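Local coordinates for protein pectate lyase (Bacillus subtilis subsp. subtilis str. 168, PDB 5X2I) that cleaves polygalacturonate by calcium-dependent beta-elimination, releasing oligosaccharides with unsaturated galacturonosyl groups at their non-reducing ends, at residues 187-192 / 227-232; 120-125 / 144-149. All coordinates share one frame; numbering follows the deposited sequence.

Contact 1 (187-192 / 227-232); sequences TINGGT and DASNGA. With CA (calcium ion), chain B.
The side-chain amides of N189 and N230 meet with their planes turned 46° apart: N189 OD1 lies close to the amide plane of N230, and N230 ND2 donates to it over 2.8 Å (171° at the hydrogen) from above the carbonyl plane of N189. N189 ND2 donates to Q146 OE1, and N230 OD1 accepts from K257 NZ. The pair stands at the end of neighbouring rungs of the right-handed parallel beta-helix of polysaccharide lyase family 1; the axes of the short strands 187-189 and 227-229 approach to 4.7 Å, their directions 10° apart. Parallel pairing rests on two backbone bonds, I188 N to D227 O and, at 2.8 Å, S229 N to I188 O. On the I188 face, I188 CG2, anti to the backbone N, comes 3.6 Å from A232 CB. T187, N189, D227 and S229 point to the other face, where D227 OD2 binds the calcium ion at 2.3 Å together with water 1, D184 and D223; D227 OD1 accepts from I250 N. A type I' turn, S229 to A232, ends strand 227-229. S229 O takes two N-H groups from opposite faces of its plane: A232 N at 3.1 Å and G190 N at 3.0 Å.

Contact 2 (120-125 / 144-149); sequences RVMVDI and NFQIKS
D124 and Q146 extend side by side from adjacent parallel strands, and Q146 NE2 gives D124 OD1 a nearly straight bond of 2.8 Å. It arrives on the syn side, 23° out of the carboxylate plane, with the planes of the two groups 40° apart. Q146 reaches it with an extended chain, CG anti to the backbone N (chi1 180°), and the amide's other end, OE1, is already engaged. The other oxygen, D124 OD2, makes a long salt bridge of 3.7 Å to K148 NZ, which also pairs with E48. With an alanine at D124, Q146 NE2 would probably lose its acceptor, the amide then held chiefly through OE1, and K148 would lose a distant carboxylate.

On the same face M122 lies alongside N144, its CE 3.5 Å from N144 OD1, and M122 SD passes near Q146 NE2. N144 is turned to other partners, with ND2 on T187 and OD1 on the backbone N of D184, a calcium ligand. The opposite face is apolar: I125 CD1 sits over one face of the F145 ring, 4.3 Å from its centroid and offset toward the rim, and V123 CG1 approaches obliquely at 4.0 Å from F145 CD1.

Alternating backbone bonds set this register, from N144 N to V121 O through to I125 N and Q146 O at 2.7 Å. Past them, S149 OG donates to I125 O, which water 2 also joins to K148 N.

Strand 122-124, following helix 105-121 directly, is the outermost strand of a parallel sheet of the beta-helix, with 144-147 next to it. Helix 38-45 packs on V123, I125 and F145, strands 129-133 and 150-155 on I125, and strand 186-189 continues the sheet beyond 144-147.

Both contacts belong to one four-stranded parallel sheet, contact 2 joining its first two strands and contact 1 its last two; their centres lie about 11 Å apart. The seam between them is direct: T187 N comes 2.8 Å from F145 O, a probable hydrogen bond. Each contact mixes buried and exposed residues, with apolar groups on one face. In contact 1 these are one isoleucine and two alanines, and its polar face ends in calcium coordination; contact 2 buries more area (535 against 389 Å²), packs an aromatic ring, and carries a charged pair at the sheet's edge. The N144 side chain of contact 2 comes to about 6 Å from the calcium ion, at nearest atoms.

Contact 1 (187-192 / 227-232)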
ATOM      1  N   THR A 187      -5.884  -2.372  -0.350  1.00 16.66           N
ATOM      2  CA  THR A 187      -6.504  -1.201   0.315  1.00 17.90           C
ATOM      3  C   THR A 187      -7.228  -1.707   1.506  1.00 17.05           C
ATOM      4  O   THR A 187      -8.107  -2.532   1.352  1.00 16.32           O
ATOM      5  CB  THR A 187      -7.562  -0.521  -0.586  1.00 20.20           C
ATOM      6  OG1 THR A 187      -6.979  -0.270  -1.857  1.00 21.55           O
ATOM      7  CG2 THR A 187      -7.996   0.786   0.023  1.00 23.25           C
ATOM      8  N   ILE A 188      -6.839  -1.263   2.689  1.00 17.03           N
ATOM      9  CA  ILE A 188      -7.553  -1.618   3.914  1.00 17.55           C
ATOM     10  C   ILE A 188      -8.530  -0.443   4.219  1.00 18.36           C
ATOM     11  O   ILE A 188      -8.149   0.576   4.796  1.00 18.50           O
ATOM     12  CB  ILE A 188      -6.582  -1.862   5.070  1.00 17.57           C
ATOM     13  CG1 ILE A 188      -5.509  -2.916   4.704  1.00 19.98           C
ATOM     14  CG2 ILE A 188      -7.390  -2.227   6.328  1.00 19.24           C
ATOM     15  CD1 ILE A 188      -4.380  -3.024   5.722  1.00 23.33           C
ATOM     16  N   ASN A 189      -9.761  -0.598   3.767  1.00 19.46           N
ATOM     17  CA  ASN A 189     -10.787   0.397   3.796  1.00 18.43           C
ATOM     18  C   ASN A 189     -11.730   0.048   4.942  1.00 19.53           C
ATOM     19  O   ASN A 189     -12.741  -0.639   4.742  1.00 16.74           O
ATOM     20  CB  ASN A 189     -11.510   0.376   2.463  1.00 19.67           C
ATOM     21  CG  ASN A 189     -12.640   1.398   2.369  1.00 23.59           C
ATOM     22  OD1 ASN A 189     -12.847   2.205   3.264  1.00 21.88           O
ATOM     23  ND2 ASN A 189     -13.404   1.338   1.283  1.00 25.33           N
ATOM     24  N   GLY A 190     -11.326   0.469   6.146  1.00 18.93           N
ATOM     25  CA  GLY A 190     -12.093   0.262   7.373  1.00 18.10           C
ATOM     26  C   GLY A 190     -11.863  -1.117   7.917  1.00 19.19           C
ATOM     27  O   GLY A 190     -12.455  -1.476   8.922  1.00 18.43           O
ATOM     28  N   GLY A 191     -10.984  -1.909   7.296  1.00 18.25           N
ATOM     29  CA  GLY A 191     -10.683  -3.268   7.797  1.00 19.52           C
ATOM     30  C   GLY A 191      -9.883  -3.255   9.111  1.00 21.03           C
ATOM     31  O   GLY A 191      -9.168  -2.301   9.409  1.00 20.06           O
ATOM     32  N   THR A 192      -9.964  -4.361   9.840  1.00 19.38           N
ATOM     33  CA  THR A 192      -9.338  -4.529  11.153  1.00 18.90           C
ATOM     34  C   THR A 192      -8.737  -5.935  11.359  1.00 18.23           C
ATOM     35  O   THR A 192      -9.190  -6.925  10.778  1.00 19.64           O
ATOM     36  CB  THR A 192     -10.380  -4.290  12.269  1.00 20.58           C
ATOM     37  OG1 THR A 192     -11.502  -5.164  12.054  1.00 20.22           O
ATOM     38  CG2 THR A 192     -10.874  -2.837  12.245  1.00 20.35           C
ATOM     39  N   ASP A 227      -2.388   0.551   1.410  1.00 18.72           N
ATOM     40  CA  ASP A 227      -2.943   1.785   2.005  1.00 18.72           C
ATOM     41  C   ASP A 227      -3.971   1.422   3.053  1.00 18.21           C
ATOM     42  O   ASP A 227      -4.448   0.301   3.075  1.00 17.18           O
ATOM     43  CB  ASP A 227      -3.603   2.673   0.953  1.00 20.80           C
ATOM     44  CG  ASP A 227      -2.586   3.336   0.018  1.00 22.48           C
ATOM     45  OD1 ASP A 227      -1.376   3.342   0.314  1.00 20.56           O
ATOM     46  OD2 ASP A 227      -3.050   3.957  -0.978  1.00 23.37           O
ATOM     47  N   ALA A 228      -4.272   2.357   3.927  1.00 17.69           N
ATOM     48  CA  ALA A 228      -5.286   2.173   4.973  1.00 17.86           C
ATOM     49  C   ALA A 228      -6.080   3.437   5.161  1.00 19.12           C
ATOM     50  O   ALA A 228      -5.510   4.509   5.314  1.00 18.90           O
ATOM     51  CB  ALA A 228      -4.646   1.751   6.282  1.00 16.82           C
ATOM     52  N   SER A 229      -7.406   3.286   5.199  1.00 20.73           N
ATOM     53  CA  SER A 229      -8.264   4.433   5.309  1.00 21.03           C
ATOM     54  C   SER A 229      -9.501   4.127   6.102  1.00 18.78           C
ATOM     55  O   SER A 229      -9.750   2.965   6.436  1.00 17.14           O
ATOM     56  CB  SER A 229      -8.616   4.900   3.907  1.00 23.21           C
ATOM     57  OG  SER A 229      -9.322   3.854   3.276  1.00 26.81           O
ATOM     58  N   ASN A 230     -10.274   5.172   6.369  1.00 17.44           N
ATOM     59  CA  ASN A 230     -11.619   5.050   6.869  1.00 19.99           C
ATOM     60  C   ASN A 230     -11.712   4.170   8.085  1.00 18.35           C
ATOM     61  O   ASN A 230     -12.563   3.258   8.170  1.00 18.84           O
ATOM     62  CB  ASN A 230     -12.549   4.511   5.753  1.00 19.92           C
ATOM     63  CG  ASN A 230     -12.737   5.532   4.644  1.00 21.66           C
ATOM     64  OD1 ASN A 230     -12.768   6.760   4.878  1.00 23.08           O
ATOM     65  ND2 ASN A 230     -12.789   5.039   3.422  1.00 21.98           N
ATOM     66  N   GLY A 231     -10.897   4.475   9.065  1.00 16.64           N
ATOM     67  CA  GLY A 231     -11.020   3.811  10.378  1.00 16.55           C
ATOM     68  C   GLY A 231     -10.412   2.406  10.387  1.00 18.09           C
ATOM     69  O   GLY A 231     -10.634   1.642  11.321  1.00 18.50           O
ATOM     70  N   ALA A 232      -9.595   2.055   9.387  1.00 20.01           N
ATOM     71  CA  ALA A 232      -8.801   0.828   9.465  1.00 18.87           C
ATOM     72  C   ALA A 232      -7.994   0.781  10.765  1.00 17.89           C
ATOM     73  O   ALA A 232      -7.507   1.819  11.253  1.00 19.32           O
ATOM     74  CB  ALA A 232      -7.870   0.741   8.270  1.00 18.82           C
TER
HETATM   75 CA    CA B 501      -4.866   4.105  -2.418  1.00 43.67          CA
HETATM   76  O   HOH W   1      -6.915   4.145  -3.466  1.00 33.69           O

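Contact 2 (120-125 / 144-149)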
ATOM      1  N   ARG A 120     -13.898  -5.130 -12.281  1.00 20.81           N
ATOM      2  CA  ARG A 120     -13.046  -6.277 -12.597  1.00 21.47           C
ATOM      3  C   ARG A 120     -11.842  -6.428 -11.670  1.00 20.71           C
ATOM      4  O   ARG A 120     -11.601  -7.549 -11.216  1.00 19.77           O
ATOM      5  CB  ARG A 120     -12.500  -6.277 -14.024  1.00 24.26           C
ATOM      6  CG  ARG A 120     -13.513  -6.160 -15.158  1.00 26.70           C
ATOM      7  CD  ARG A 120     -14.704  -7.075 -15.009  1.00 26.04           C
ATOM      8  NE  ARG A 120     -14.292  -8.421 -15.228  1.00 28.07           N
ATOM      9  CZ  ARG A 120     -15.056  -9.497 -15.129  1.00 28.88           C
ATOM     10  NH1 ARG A 120     -16.332  -9.421 -14.842  1.00 31.06           N
ATOM     11  NH2 ARG A 120     -14.508 -10.675 -15.347  1.00 30.27           N
ATOM     12  N   VAL A 121     -11.108  -5.324 -11.414  1.00 20.53           N
ATOM     13  CA  VAL A 121      -9.797  -5.401 -10.726  1.00 20.96           C
ATOM     14  C   VAL A 121      -9.886  -5.418  -9.217  1.00 21.94           C
ATOM     15  O   VAL A 121      -9.000  -6.003  -8.588  1.00 23.48           O
ATOM     16  CB  VAL A 121      -8.750  -4.341 -11.185  1.00 20.99           C
ATOM     17  CG1 VAL A 121      -8.471  -4.483 -12.680  1.00 21.94           C
ATOM     18  CG2 VAL A 121      -9.131  -2.906 -10.877  1.00 22.54           C
ATOM     19  N   MET A 122     -10.917  -4.771  -8.642  1.00 20.70           N
ATOM     20  CA  MET A 122     -11.054  -4.658  -7.214  1.00 23.06           C
ATOM     21  C   MET A 122     -11.900  -5.775  -6.682  1.00 23.83           C
ATOM     22  O   MET A 122     -13.040  -5.950  -7.097  1.00 22.39           O
ATOM     23  CB  MET A 122     -11.678  -3.332  -6.798  1.00 26.90           C
ATOM     24  CG  MET A 122     -11.508  -3.034  -5.324  1.00 29.17           C
ATOM     25  SD  MET A 122     -12.019  -1.385  -4.884  1.00 35.48           S
ATOM     26  CE  MET A 122     -10.851  -0.366  -5.778  1.00 37.94           C
ATOM     27  N   VAL A 123     -11.352  -6.504  -5.721  1.00 20.67           N
ATOM     28  CA  VAL A 123     -12.070  -7.608  -5.138  1.00 23.56           C
ATOM     29  C   VAL A 123     -12.050  -7.434  -3.609  1.00 23.89           C
ATOM     30  O   VAL A 123     -10.998  -7.091  -2.997  1.00 23.76           O
ATOM     31  CB  VAL A 123     -11.345  -8.845  -5.726  1.00 26.42           C
ATOM     32  CG1 VAL A 123     -10.582  -9.660  -4.734  1.00 29.79           C
ATOM     33  CG2 VAL A 123     -12.196  -9.556  -6.773  1.00 25.35           C
ATOM     34  N   ASP A 124     -13.201  -7.639  -2.964  1.00 23.25           N
ATOM     35  CA  ASP A 124     -13.323  -7.515  -1.529  1.00 22.71           C
ATOM     36  C   ASP A 124     -12.988  -8.781  -0.796  1.00 22.53           C
ATOM     37  O   ASP A 124     -13.443  -9.878  -1.182  1.00 22.01           O
ATOM     38  CB  ASP A 124     -14.747  -7.087  -1.143  1.00 27.02           C
ATOM     39  CG  ASP A 124     -15.025  -5.644  -1.536  1.00 33.80           C
ATOM     40  OD1 ASP A 124     -14.104  -4.860  -1.840  1.00 33.74           O
ATOM     41  OD2 ASP A 124     -16.201  -5.310  -1.583  1.00 35.73           O
ATOM     42  N   ILE A 125     -12.216  -8.656   0.279  1.00 20.14           N
ATOM     43  CA  ILE A 125     -11.818  -9.840   1.017  1.00 21.42           C
ATOM     44  C   ILE A 125     -12.721  -9.957   2.278  1.00 19.91           C
ATOM     45  O   ILE A 125     -12.707  -9.103   3.149  1.00 20.04           O
ATOM     46  CB  ILE A 125     -10.324  -9.856   1.411  1.00 20.94           C
ATOM     47  CG1 ILE A 125      -9.439  -9.412   0.235  1.00 21.46           C
ATOM     48  CG2 ILE A 125      -9.974 -11.242   1.962  1.00 20.99           C
ATOM     49  CD1 ILE A 125      -9.526 -10.351  -0.959  1.00 24.23           C
ATOM     50  N   ASN A 144      -6.567  -5.169  -7.084  1.00 18.29           N
ATOM     51  CA  ASN A 144      -6.588  -4.372  -5.837  1.00 19.11           C
ATOM     52  C   ASN A 144      -7.453  -5.218  -4.877  1.00 17.88           C
ATOM     53  O   ASN A 144      -8.663  -5.352  -5.088  1.00 19.56           O
ATOM     54  CB  ASN A 144      -7.243  -3.040  -6.158  1.00 18.13           C
ATOM     55  CG  ASN A 144      -7.268  -2.028  -5.002  1.00 20.89           C
ATOM     56  OD1 ASN A 144      -7.420  -0.851  -5.275  1.00 19.21           O
ATOM     57  ND2 ASN A 144      -7.127  -2.449  -3.735  1.00 22.74           N
ATOM     58  N   PHE A 145      -6.821  -5.843  -3.901  1.00 18.14           N
ATOM     59  CA  PHE A 145      -7.570  -6.517  -2.815  1.00 18.83           C
ATOM     60  C   PHE A 145      -8.056  -5.379  -1.909  1.00 18.87           C
ATOM     61  O   PHE A 145      -7.250  -4.519  -1.475  1.00 18.10           O
ATOM     62  CB  PHE A 145      -6.644  -7.442  -2.012  1.00 18.24           C
ATOM     63  CG  PHE A 145      -6.290  -8.774  -2.690  1.00 19.24           C
ATOM     64  CD1 PHE A 145      -6.654  -9.076  -4.005  1.00 21.67           C
ATOM     65  CD2 PHE A 145      -5.600  -9.737  -1.967  1.00 20.17           C
ATOM     66  CE1 PHE A 145      -6.286 -10.285  -4.568  1.00 22.15           C
ATOM     67  CE2 PHE A 145      -5.277 -10.959  -2.530  1.00 19.62           C
ATOM     68  CZ  PHE A 145      -5.579 -11.212  -3.837  1.00 21.03           C
ATOM     69  N   GLN A 146      -9.336  -5.364  -1.624  1.00 19.34           N
ATOM     70  CA  GLN A 146      -9.920  -4.422  -0.658  1.00 21.27           C
ATOM     71  C   GLN A 146     -10.432  -5.196   0.558  1.00 20.28           C
ATOM     72  O   GLN A 146     -11.074  -6.224   0.448  1.00 18.86           O
ATOM     73  CB  GLN A 146     -11.032  -3.550  -1.314  1.00 21.32           C
ATOM     74  CG  GLN A 146     -11.674  -2.558  -0.330  1.00 22.87           C
ATOM     75  CD  GLN A 146     -12.683  -1.556  -0.945  1.00 25.70           C
ATOM     76  OE1 GLN A 146     -12.535  -0.361  -0.776  1.00 24.90           O
ATOM     77  NE2 GLN A 146     -13.723  -2.047  -1.601  1.00 27.82           N
ATOM     78  N   ILE A 147     -10.038  -4.726   1.734  1.00 18.10           N
ATOM     79  CA  ILE A 147     -10.367  -5.391   2.974  1.00 17.17           C
ATOM     80  C   ILE A 147     -11.110  -4.400   3.821  1.00 18.33           C
ATOM     81  O   ILE A 147     -10.513  -3.426   4.327  1.00 18.96           O
ATOM     82  CB  ILE A 147      -9.112  -5.856   3.722  1.00 17.76           C
ATOM     83  CG1 ILE A 147      -8.199  -6.696   2.829  1.00 17.42           C
ATOM     84  CG2 ILE A 147      -9.523  -6.532   5.019  1.00 17.27           C
ATOM     85  CD1 ILE A 147      -6.819  -6.936   3.495  1.00 20.55           C
ATOM     86  N   LYS A 148     -12.419  -4.636   3.953  1.00 17.60           N
ATOM     87  CA  LYS A 148     -13.316  -3.784   4.766  1.00 20.60           C
ATOM     88  C   LYS A 148     -13.718  -4.524   6.045  1.00 21.17           C
ATOM     89  O   LYS A 148     -14.465  -4.004   6.891  1.00 18.87           O
ATOM     90  CB  LYS A 148     -14.571  -3.381   3.960  1.00 21.74           C
ATOM     91  CG  LYS A 148     -14.266  -2.735   2.603  1.00 23.24           C
ATOM     92  CD  LYS A 148     -15.520  -2.108   1.940  1.00 27.81           C
ATOM     93  CE  LYS A 148     -16.618  -3.124   1.820  1.00 31.06           C
ATOM     94  NZ  LYS A 148     -17.558  -2.790   0.726  1.00 36.43           N
ATOM     95  N   SER A 149     -13.186  -5.752   6.174  1.00 20.37           N
ATOM     96  CA  SER A 149     -13.669  -6.740   7.127  1.00 20.30           C
ATOM     97  C   SER A 149     -12.614  -7.006   8.171  1.00 21.01           C
ATOM     98  O   SER A 149     -11.507  -6.472   8.090  1.00 19.87           O
ATOM     99  CB  SER A 149     -13.935  -8.046   6.376  1.00 21.03           C
ATOM    100  OG  SER A 149     -12.695  -8.512   5.806  1.00 20.28           O
TER
HETATM  101  O   HOH W   2     -13.859  -6.623   2.614  1.00 20.13           O